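Side-chain contacts in U4/U6 snRNA-associated-splicing factor PRP24 (Saccharomyces cerevisiae, PDB 4N0T), which binds U6 snRNA and acts as a recycling factor of the spliceosome, the machinery that removes introns from precursor messenger RNA: residues Q239-L244 with E249-L254; E188-N193 with N220-F225; F48-I53 with D132-E137. One frame throughout, in Å; residues are numbered along the deposited sequence.

Contact 1: Q239-L244 with E249-L254; sequences QMNRSL and EISVSL. With nucleotides of chain B.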
# COMPACT_ATOMS: atom_id res chain seq x y z
N GLN A 239 10.11 -6.50 32.15
CA GLN A 239 10.05 -6.57 33.62
C GLN A 239 10.45 -5.25 34.26
O GLN A 239 10.18 -5.01 35.44
CB GLN A 239 10.99 -7.66 34.14
CG GLN A 239 10.61 -9.08 33.76
CD GLN A 239 11.72 -10.05 34.14
OE1 GLN A 239 11.72 -10.63 35.23
NE2 GLN A 239 12.70 -10.20 33.25
N MET A 240 11.12 -4.39 33.49
CA MET A 240 11.47 -3.06 33.98
C MET A 240 10.27 -2.11 34.06
O MET A 240 10.38 -1.01 34.61
CB MET A 240 12.58 -2.44 33.11
CG MET A 240 13.92 -3.13 33.21
SD MET A 240 14.77 -2.65 34.72
CE MET A 240 15.41 -1.05 34.20
N ASN A 241 9.13 -2.52 33.51
CA ASN A 241 7.89 -1.73 33.60
C ASN A 241 7.49 -1.55 35.07
O ASN A 241 7.49 -2.51 35.84
CB ASN A 241 6.76 -2.41 32.83
CG ASN A 241 5.51 -1.55 32.73
OD1 ASN A 241 5.59 -0.35 32.44
ND2 ASN A 241 4.36 -2.15 32.99
N ARG A 242 7.18 -0.30 35.43
CA ARG A 242 6.80 0.09 36.80
C ARG A 242 7.97 0.06 37.78
O ARG A 242 7.78 0.26 38.99
CB ARG A 242 5.65 -0.78 37.35
CG ARG A 242 4.44 -0.83 36.44
CD ARG A 242 3.44 0.24 36.82
NE ARG A 242 2.15 -0.34 37.16
CZ ARG A 242 1.38 0.07 38.16
NH1 ARG A 242 1.78 1.06 38.95
NH2 ARG A 242 0.22 -0.52 38.39
N SER A 243 9.18 -0.17 37.28
CA SER A 243 10.35 -0.14 38.15
C SER A 243 10.81 1.30 38.39
O SER A 243 10.42 2.22 37.67
CB SER A 243 11.49 -0.98 37.58
OG SER A 243 12.15 -0.28 36.55
N LEU A 244 11.62 1.49 39.43
CA LEU A 244 12.20 2.79 39.71
C LEU A 244 13.55 2.94 39.02
O LEU A 244 14.39 2.03 39.08
CB LEU A 244 12.40 3.00 41.23
CG LEU A 244 11.16 3.36 42.04
CD1 LEU A 244 11.48 3.38 43.54
CD2 LEU A 244 10.63 4.71 41.62
N GLU A 249 9.37 6.42 38.50
CA GLU A 249 8.82 5.15 38.07
C GLU A 249 8.62 5.21 36.57
O GLU A 249 7.88 6.07 36.07
CB GLU A 249 7.48 4.87 38.74
CG GLU A 249 6.82 3.60 38.26
CD GLU A 249 5.47 3.35 38.90
OE1 GLU A 249 5.32 3.61 40.12
OE2 GLU A 249 4.56 2.88 38.20
N ILE A 250 9.29 4.32 35.86
CA ILE A 250 9.22 4.29 34.40
C ILE A 250 8.23 3.26 33.87
O ILE A 250 7.88 2.29 34.55
CB ILE A 250 10.63 4.02 33.80
CG1 ILE A 250 11.17 2.66 34.26
CG2 ILE A 250 11.59 5.16 34.19
CD1 ILE A 250 12.43 2.21 33.51
N SER A 251 7.77 3.47 32.63
CA SER A 251 6.94 2.49 31.94
C SER A 251 7.78 1.90 30.83
O SER A 251 8.56 2.61 30.19
CB SER A 251 5.69 3.15 31.33
OG SER A 251 4.80 3.56 32.34
N VAL A 252 7.64 0.60 30.62
CA VAL A 252 8.35 -0.10 29.56
C VAL A 252 7.37 -1.03 28.86
O VAL A 252 6.66 -1.81 29.50
CB VAL A 252 9.53 -0.95 30.12
CG1 VAL A 252 10.31 -1.57 28.97
CG2 VAL A 252 10.44 -0.08 30.99
N SER A 253 7.33 -0.94 27.54
CA SER A 253 6.37 -1.70 26.76
C SER A 253 6.98 -1.98 25.41
O SER A 253 7.92 -1.29 25.01
CB SER A 253 5.09 -0.89 26.59
OG SER A 253 5.35 0.31 25.88
N LEU A 254 6.44 -2.98 24.70
CA LEU A 254 6.79 -3.16 23.30
C LEU A 254 6.22 -2.01 22.49
O LEU A 254 5.04 -1.66 22.62
CB LEU A 254 6.24 -4.47 22.75
CG LEU A 254 6.87 -5.78 23.22
CD1 LEU A 254 6.27 -6.93 22.43
CD2 LEU A 254 8.37 -5.75 23.01
P A B 62 -1.78 -1.72 27.97
OP1 A B 62 -1.14 -0.55 27.31
OP2 A B 62 -1.46 -3.10 27.52
O5' A B 62 -1.46 -1.66 29.53
C5' A B 62 -1.64 -0.46 30.27
C4' A B 62 -0.40 -0.09 31.03
O4' A B 62 0.61 0.40 30.12
C3' A B 62 -0.55 1.02 32.07
O3' A B 62 -1.03 0.53 33.31
C2' A B 62 0.86 1.59 32.15
O2' A B 62 1.68 0.75 32.95
C1' A B 62 1.31 1.48 30.70
N9 A B 62 0.99 2.68 29.90
C8 A B 62 -0.00 2.76 28.95
N7 A B 62 -0.08 3.93 28.37
C5 A B 62 0.93 4.67 28.97
C6 A B 62 1.36 6.00 28.78
N6 A B 62 0.82 6.85 27.90
N1 A B 62 2.40 6.42 29.54
C2 A B 62 2.95 5.57 30.41
N3 A B 62 2.63 4.30 30.67
C4 A B 62 1.60 3.91 29.90
P C B 63 -1.99 1.42 34.24
OP1 C B 63 -2.32 0.60 35.42
OP2 C B 63 -3.05 2.06 33.41
O5' C B 63 -1.04 2.60 34.73
C5' C B 63 0.12 2.32 35.49
C4' C B 63 0.92 3.56 35.71
O4' C B 63 1.44 4.05 34.44
C3' C B 63 0.15 4.75 36.24
O3' C B 63 -0.13 4.67 37.63
C2' C B 63 1.05 5.91 35.85
O2' C B 63 2.18 5.97 36.72
C1' C B 63 1.53 5.46 34.47
N1 C B 63 0.71 6.02 33.36
C2 C B 63 0.97 7.33 32.95
O2 C B 63 1.88 7.94 33.54
N3 C B 63 0.26 7.88 31.94
C4 C B 63 -0.70 7.15 31.34
N4 C B 63 -1.40 7.70 30.35
C5 C B 63 -0.99 5.81 31.75
C6 C B 63 -0.27 5.29 32.75
O HOH W 1 3.96 1.79 33.90
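Asn241 reaches across to the backbone of Val252 where the loop following helix 231-237 of the third RNA recognition motif (RRM) folds against strand 248-254. Its OD1 accepts the Val252 N-H at 2.9 Å, with the donor tilted 28° from the amide's carbonyl plane. The reach depends on chi1 of -172°, which swings CG opposite the backbone N and lays the amide alongside Val252. A water also lies within hydrogen-bonding distance of OD1 and probably donates to it, though other acceptors compete for its protons. The same water links the amide and Ser251 OG to the ribose O2' of A62 of chain B. Ser251 OG itself lies 2.8 Å from N3 of that adenine.

Nearby, Arg242 and Glu249 run side by side in the same direction. Their salt bridge is long and weak, with NH1 3.4 Å from Glu249 OE2, which sits at the guanidinium edge and in its plane. One face of the guanidinium is covered by C5' of C63 of chain B, 3.7 Å above its centre.

Apolar packing backs this polar surface: Met240 CB touches Val252 CG2 at 3.8 Å, and Phe199 of helix 192-199 packs on both residues. Behind the side chains, a type II turn from Met240 to Ser243 sets the backbone so that Arg242 N donates to Ile250 O and Ile250 N to Ser243 O, leading into the antiparallel, non-hydrogen-bonded pair Leu244 and Glu249. The turn is cinched by Ser243. With chi1 of 79°, its OG is folded back to donate to Met240 O at 2.7 Å, and this carbonyl oxygen also accepts the Ser243 N-H.

Contact 2: E188-N193 with N220-F225; sequences ELLDEN and NNCCAF. With nucleotides of chain B.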
# COMPACT_ATOMS: atom_id res chain seq x y z
N GLU A 188 16.73 14.32 33.48
CA GLU A 188 17.97 13.82 34.07
C GLU A 188 18.28 12.38 33.66
O GLU A 188 19.45 12.02 33.46
CB GLU A 188 17.94 13.96 35.60
CG GLU A 188 18.67 12.85 36.36
CD GLU A 188 19.14 13.28 37.75
OE1 GLU A 188 18.30 13.68 38.58
OE2 GLU A 188 20.37 13.21 38.01
N LEU A 189 17.24 11.56 33.51
CA LEU A 189 17.40 10.15 33.19
C LEU A 189 17.44 9.88 31.70
O LEU A 189 17.71 8.75 31.27
CB LEU A 189 16.25 9.34 33.79
CG LEU A 189 16.18 9.29 35.32
CD1 LEU A 189 14.90 8.58 35.76
CD2 LEU A 189 17.40 8.60 35.90
N LEU A 190 17.14 10.90 30.90
CA LEU A 190 17.12 10.76 29.45
C LEU A 190 18.55 10.80 28.94
O LEU A 190 19.01 11.79 28.39
CB LEU A 190 16.27 11.85 28.81
CG LEU A 190 15.96 11.66 27.32
CD1 LEU A 190 15.08 10.42 27.08
CD2 LEU A 190 15.30 12.89 26.73
N ASP A 191 19.25 9.69 29.14
CA ASP A 191 20.68 9.62 28.90
C ASP A 191 21.00 8.24 28.37
O ASP A 191 20.74 7.23 29.03
CB ASP A 191 21.42 9.88 30.21
CG ASP A 191 22.90 9.65 30.08
OD1 ASP A 191 23.61 10.57 29.63
OD2 ASP A 191 23.37 8.54 30.43
N GLU A 192 21.54 8.19 27.15
CA GLU A 192 21.79 6.92 26.49
C GLU A 192 22.68 5.99 27.31
O GLU A 192 22.44 4.78 27.38
CB GLU A 192 22.39 7.15 25.11
CG GLU A 192 22.63 5.87 24.36
CD GLU A 192 22.97 6.10 22.92
OE1 GLU A 192 22.63 7.18 22.39
OE2 GLU A 192 23.57 5.18 22.32
N ASN A 193 23.71 6.57 27.95
CA ASN A 193 24.62 5.78 28.77
C ASN A 193 23.89 5.11 29.92
O ASN A 193 24.09 3.93 30.19
CB ASN A 193 25.77 6.63 29.30
CG ASN A 193 26.69 7.12 28.20
OD1 ASN A 193 26.69 6.59 27.09
ND2 ASN A 193 27.47 8.16 28.51
N ASN A 220 8.35 17.38 31.29
CA ASN A 220 8.18 16.65 32.54
C ASN A 220 8.47 15.16 32.34
O ASN A 220 9.19 14.55 33.14
CB ASN A 220 6.76 16.82 33.06
CG ASN A 220 6.47 18.26 33.45
OD1 ASN A 220 7.35 18.95 33.98
ND2 ASN A 220 5.25 18.71 33.18
N ASN A 221 7.91 14.59 31.28
CA ASN A 221 8.09 13.19 30.96
C ASN A 221 8.77 13.07 29.61
O ASN A 221 8.41 13.80 28.68
CB ASN A 221 6.74 12.47 30.89
CG ASN A 221 6.04 12.45 32.22
OD1 ASN A 221 6.68 12.31 33.27
ND2 ASN A 221 4.72 12.58 32.20
N CYS A 222 9.76 12.19 29.52
CA CYS A 222 10.47 11.98 28.27
C CYS A 222 10.39 10.52 27.89
O CYS A 222 10.23 9.66 28.75
CB CYS A 222 11.95 12.33 28.44
SG CYS A 222 12.26 14.03 29.02
N CYS A 223 10.54 10.24 26.60
CA CYS A 223 10.53 8.86 26.14
C CYS A 223 11.77 8.52 25.34
O CYS A 223 12.49 9.40 24.86
CB CYS A 223 9.28 8.59 25.30
SG CYS A 223 9.22 9.50 23.74
N ALA A 224 12.02 7.22 25.22
CA ALA A 224 13.15 6.71 24.45
C ALA A 224 12.77 5.34 23.94
O ALA A 224 11.90 4.67 24.50
CB ALA A 224 14.39 6.62 25.33
N PHE A 225 13.43 4.92 22.86
CA PHE A 225 13.17 3.61 22.29
C PHE A 225 14.47 2.84 22.26
O PHE A 225 15.53 3.42 22.05
CB PHE A 225 12.65 3.75 20.86
CG PHE A 225 11.29 4.39 20.75
CD1 PHE A 225 11.15 5.77 20.78
CD2 PHE A 225 10.16 3.60 20.60
CE1 PHE A 225 9.90 6.35 20.66
CE2 PHE A 225 8.90 4.18 20.48
CZ PHE A 225 8.77 5.56 20.50
P C B 14 7.55 9.39 15.23
OP1 C B 14 6.98 10.78 15.15
OP2 C B 14 7.20 8.40 14.17
O5' C B 14 9.13 9.46 15.26
C5' C B 14 9.82 10.39 16.09
C4' C B 14 11.02 9.76 16.75
O4' C B 14 10.56 8.72 17.65
C3' C B 14 12.00 9.03 15.83
O3' C B 14 12.94 9.89 15.22
C2' C B 14 12.66 8.04 16.77
O2' C B 14 13.60 8.70 17.61
C1' C B 14 11.49 7.65 17.66
N1 C B 14 10.79 6.40 17.28
C2 C B 14 11.47 5.19 17.48
O2 C B 14 12.64 5.21 17.89
N3 C B 14 10.84 4.03 17.22
C4 C B 14 9.58 4.03 16.78
N4 C B 14 9.04 2.83 16.55
C5 C B 14 8.84 5.24 16.57
C6 C B 14 9.49 6.39 16.85
P A B 11 5.35 17.14 29.40
OP1 A B 11 5.71 15.80 29.95
OP2 A B 11 6.37 18.21 29.42
O5' A B 11 4.77 16.98 27.93
C5' A B 11 5.62 16.81 26.81
C4' A B 11 4.94 15.98 25.74
O4' A B 11 4.91 14.60 26.17
C3' A B 11 3.49 16.36 25.43
O3' A B 11 3.21 16.07 24.06
C2' A B 11 2.70 15.38 26.29
O2' A B 11 1.40 15.13 25.80
C1' A B 11 3.57 14.14 26.19
N9 A B 11 3.48 13.18 27.30
C8 A B 11 4.06 13.28 28.54
N7 A B 11 3.85 12.22 29.28
C5 A B 11 3.13 11.36 28.48
C6 A B 11 2.62 10.07 28.69
N6 A B 11 2.78 9.38 29.83
N1 A B 11 1.94 9.48 27.68
C2 A B 11 1.79 10.17 26.54
N3 A B 11 2.23 11.39 26.21
C4 A B 11 2.90 11.93 27.24
P A B 12 3.62 17.09 22.89
OP1 A B 12 3.69 18.47 23.44
OP2 A B 12 2.70 16.79 21.77
O5' A B 12 5.12 16.68 22.51
C5' A B 12 5.39 15.44 21.86
C4' A B 12 6.77 14.95 22.20
O4' A B 12 6.82 14.62 23.61
C3' A B 12 7.23 13.68 21.50
O3' A B 12 7.76 13.96 20.21
C2' A B 12 8.28 13.12 22.45
O2' A B 12 9.54 13.73 22.20
C1' A B 12 7.76 13.58 23.82
N9 A B 12 7.13 12.51 24.61
C8 A B 12 7.37 12.25 25.94
N7 A B 12 6.67 11.25 26.42
C5 A B 12 5.93 10.81 25.34
C6 A B 12 5.00 9.77 25.21
N6 A B 12 4.67 8.95 26.21
N1 A B 12 4.42 9.59 23.99
C2 A B 12 4.76 10.41 23.01
N3 A B 12 5.62 11.42 23.00
C4 A B 12 6.18 11.58 24.22
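The buried side of the third RRM's sheet meets the turn that leads into helix 192-199: Leu190, in that turn, plugs against strand 222-228, whose other side binds U6 RNA. The leucine carries the whole contact from its own segment. Its CD2 rests on Cys222 CB at 3.8 Å, while CD1 comes within 3.6 Å of Cys223 O and approaches Ala224 CB at 4.2 Å. With chi1 at -169°, CG stands opposite the backbone N; both methyls face Cys222 CB, and CD1 alone extends on to Ala224. Leu190 is also the centre of an inverse gamma turn, and Asp191 next to it is the N-cap of the helix, its OD2 accepting from Leu194 N. Leu185 and Ile210 pack around the same leucine, and Leu195 meets Ala224 from the helix.

Cys223 points the other way, and its SG lies 3.7 Å from C4 of the A12 base of chain B. Two residues further along, Phe225 offers a ring face to C14 of chain B, whose C2 sits 3.3 Å above the ring plane and offset toward its rim. Before the strand begins, the backbone N-H groups of Asn220 and Asn221 donate to OP2 and OP1 of A11 of chain B, and Asn221 ND2 donates to N7 of its base at 3.1 Å.

One strand thus separates two chemistries. Toward Leu190 the contact is van der Waals packing, mostly apolar, and depends on shape, whereas its RNA side combines base packing with directed bonds to a phosphate and a base edge.

Contact 3: F48-I53 with D132-E137; sequences FRFARI and DVTSKE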
# COMPACT_ATOMS: atom_id res chain seq x y z
N PHE A 48 -1.11 -8.29 -33.28
CA PHE A 48 -1.79 -9.40 -32.62
C PHE A 48 -2.03 -9.04 -31.15
O PHE A 48 -1.68 -7.95 -30.71
CB PHE A 48 -0.98 -10.71 -32.74
CG PHE A 48 0.34 -10.69 -32.01
CD1 PHE A 48 0.41 -11.04 -30.66
CD2 PHE A 48 1.50 -10.35 -32.67
CE1 PHE A 48 1.63 -11.03 -29.99
CE2 PHE A 48 2.71 -10.34 -32.02
CZ PHE A 48 2.78 -10.68 -30.67
N ARG A 49 -2.63 -9.95 -30.39
CA ARG A 49 -2.82 -9.68 -28.96
C ARG A 49 -2.26 -10.77 -28.06
O ARG A 49 -2.21 -11.95 -28.44
CB ARG A 49 -4.30 -9.44 -28.64
CG ARG A 49 -4.93 -8.34 -29.48
CD ARG A 49 -6.24 -7.86 -28.90
NE ARG A 49 -6.06 -6.74 -27.99
CZ ARG A 49 -7.02 -6.23 -27.22
NH1 ARG A 49 -8.24 -6.75 -27.25
NH2 ARG A 49 -6.76 -5.20 -26.42
N PHE A 50 -1.85 -10.37 -26.86
CA PHE A 50 -1.45 -11.31 -25.82
C PHE A 50 -2.62 -11.45 -24.85
O PHE A 50 -3.45 -10.54 -24.72
CB PHE A 50 -0.28 -10.76 -25.00
CG PHE A 50 1.04 -10.73 -25.73
CD1 PHE A 50 1.86 -11.85 -25.76
CD2 PHE A 50 1.49 -9.55 -26.32
CE1 PHE A 50 3.10 -11.81 -26.39
CE2 PHE A 50 2.73 -9.50 -26.95
CZ PHE A 50 3.54 -10.63 -26.98
N ALA A 51 -2.69 -12.58 -24.15
CA ALA A 51 -3.63 -12.72 -23.04
C ALA A 51 -2.97 -13.38 -21.84
O ALA A 51 -2.11 -14.25 -21.99
CB ALA A 51 -4.87 -13.52 -23.45
N ARG A 52 -3.37 -12.94 -20.65
CA ARG A 52 -3.01 -13.61 -19.42
C ARG A 52 -4.29 -14.23 -18.90
O ARG A 52 -5.30 -13.55 -18.78
CB ARG A 52 -2.47 -12.59 -18.41
CG ARG A 52 -2.28 -13.13 -17.01
CD ARG A 52 -1.88 -11.98 -16.08
NE ARG A 52 -1.62 -12.46 -14.73
CZ ARG A 52 -2.56 -12.62 -13.81
NH1 ARG A 52 -3.82 -12.34 -14.10
NH2 ARG A 52 -2.24 -13.05 -12.59
N ILE A 53 -4.26 -15.53 -18.61
CA ILE A 53 -5.46 -16.20 -18.09
C ILE A 53 -5.10 -16.89 -16.79
O ILE A 53 -4.24 -17.78 -16.75
CB ILE A 53 -6.04 -17.24 -19.10
CG1 ILE A 53 -6.28 -16.59 -20.46
CG2 ILE A 53 -7.35 -17.83 -18.56
CD1 ILE A 53 -6.66 -17.61 -21.53
N ASP A 132 2.95 -8.17 -14.53
CA ASP A 132 3.25 -9.27 -15.43
C ASP A 132 3.54 -8.73 -16.82
O ASP A 132 2.77 -7.92 -17.35
CB ASP A 132 2.07 -10.25 -15.51
CG ASP A 132 1.86 -11.02 -14.22
OD1 ASP A 132 2.81 -11.13 -13.42
OD2 ASP A 132 0.73 -11.53 -14.03
N VAL A 133 4.66 -9.17 -17.39
CA VAL A 133 4.99 -8.83 -18.77
C VAL A 133 4.94 -10.10 -19.63
O VAL A 133 4.49 -11.14 -19.15
CB VAL A 133 6.35 -8.11 -18.87
CG1 VAL A 133 6.26 -6.81 -18.12
CG2 VAL A 133 7.49 -8.97 -18.31
N THR A 134 5.36 -10.02 -20.89
CA THR A 134 5.13 -11.14 -21.80
C THR A 134 6.33 -12.07 -22.02
O THR A 134 6.18 -13.12 -22.65
CB THR A 134 4.65 -10.65 -23.17
OG1 THR A 134 5.68 -9.85 -23.78
CG2 THR A 134 3.39 -9.83 -23.03
N SER A 135 7.50 -11.69 -21.53
CA SER A 135 8.68 -12.56 -21.65
C SER A 135 9.69 -12.36 -20.54
O SER A 135 9.73 -11.30 -19.91
CB SER A 135 9.37 -12.35 -23.01
OG SER A 135 10.11 -11.14 -23.00
N LYS A 136 10.53 -13.37 -20.29
CA LYS A 136 11.60 -13.24 -19.31
C LYS A 136 12.56 -12.12 -19.72
O LYS A 136 13.06 -11.37 -18.89
CB LYS A 136 12.37 -14.56 -19.14
CG LYS A 136 13.67 -14.42 -18.35
CD LYS A 136 14.42 -15.74 -18.24
CE LYS A 136 15.50 -15.67 -17.16
NZ LYS A 136 15.90 -17.02 -16.68
N GLU A 137 12.77 -12.01 -21.03
CA GLU A 137 13.61 -10.96 -21.59
C GLU A 137 13.09 -9.56 -21.25
O GLU A 137 13.86 -8.70 -20.79
CB GLU A 137 13.74 -11.14 -23.11
CG GLU A 137 14.63 -12.32 -23.51
CD GLU A 137 14.04 -13.70 -23.17
OE1 GLU A 137 12.79 -13.86 -23.25
OE2 GLU A 137 14.82 -14.61 -22.82
O HOH W 2 0.93 -13.84 -12.25
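Strand 49-55 of the first RRM and the end of strand 128-133 of the second approach without pairing: the closest CA atoms are 7.7 Å apart, between Phe50 and Thr134, so side chains alone span this junction of two domains. Thr134 sets its methyl on the Phe50 ring in a CH-pi contact. CG2 lies 3.6 Å from the ring centroid and only 8° off the normal, with the two side chains crossing at about a right angle. On the opposite face of the ring lies CE1 of Phe48, offset toward the rim, so Phe50 is sandwiched; Leu113 of the second domain touches both Phe50 and Thr134.

Further along, Arg52 meets Asp132 in a buried salt bridge. CG of the arginine lies opposite the backbone N (chi1 170°) and the chain runs on extended to NE, which meets the acid. Asp132 has further partners within its own domain: OD2 also pairs with Arg116, and OD1 bonds to Thr86, which should steady the carboxylate. NE lies 2.6 Å from OD2, but the hydrogen bond is bent to 129° and weak, and a water joins the pair by donating to OD2 and accepting from Arg52 NH2 at 3.3 Å.

How the contacts relate
Contacts 1 and 2 belong to the same sheet of the third RRM, their centres about 13 Å apart, whereas contact 3 lies about 57 Å from each, on the opposite side of the chain's centre, and joins two different domains. Contact 2 is fully buried and mostly apolar, tying a helix entry to an inner strand of the sheet. Contact 1, at the sheet's margin, is only partly buried and relies on backbone and amide hydrogen bonds. Contact 3 is also buried, yet it mixes a methyl-on-ring contact with a salt bridge. RNA touches the segments of contacts 1 and 2 directly; at contact 3 its nearest atom is about 6 Å away.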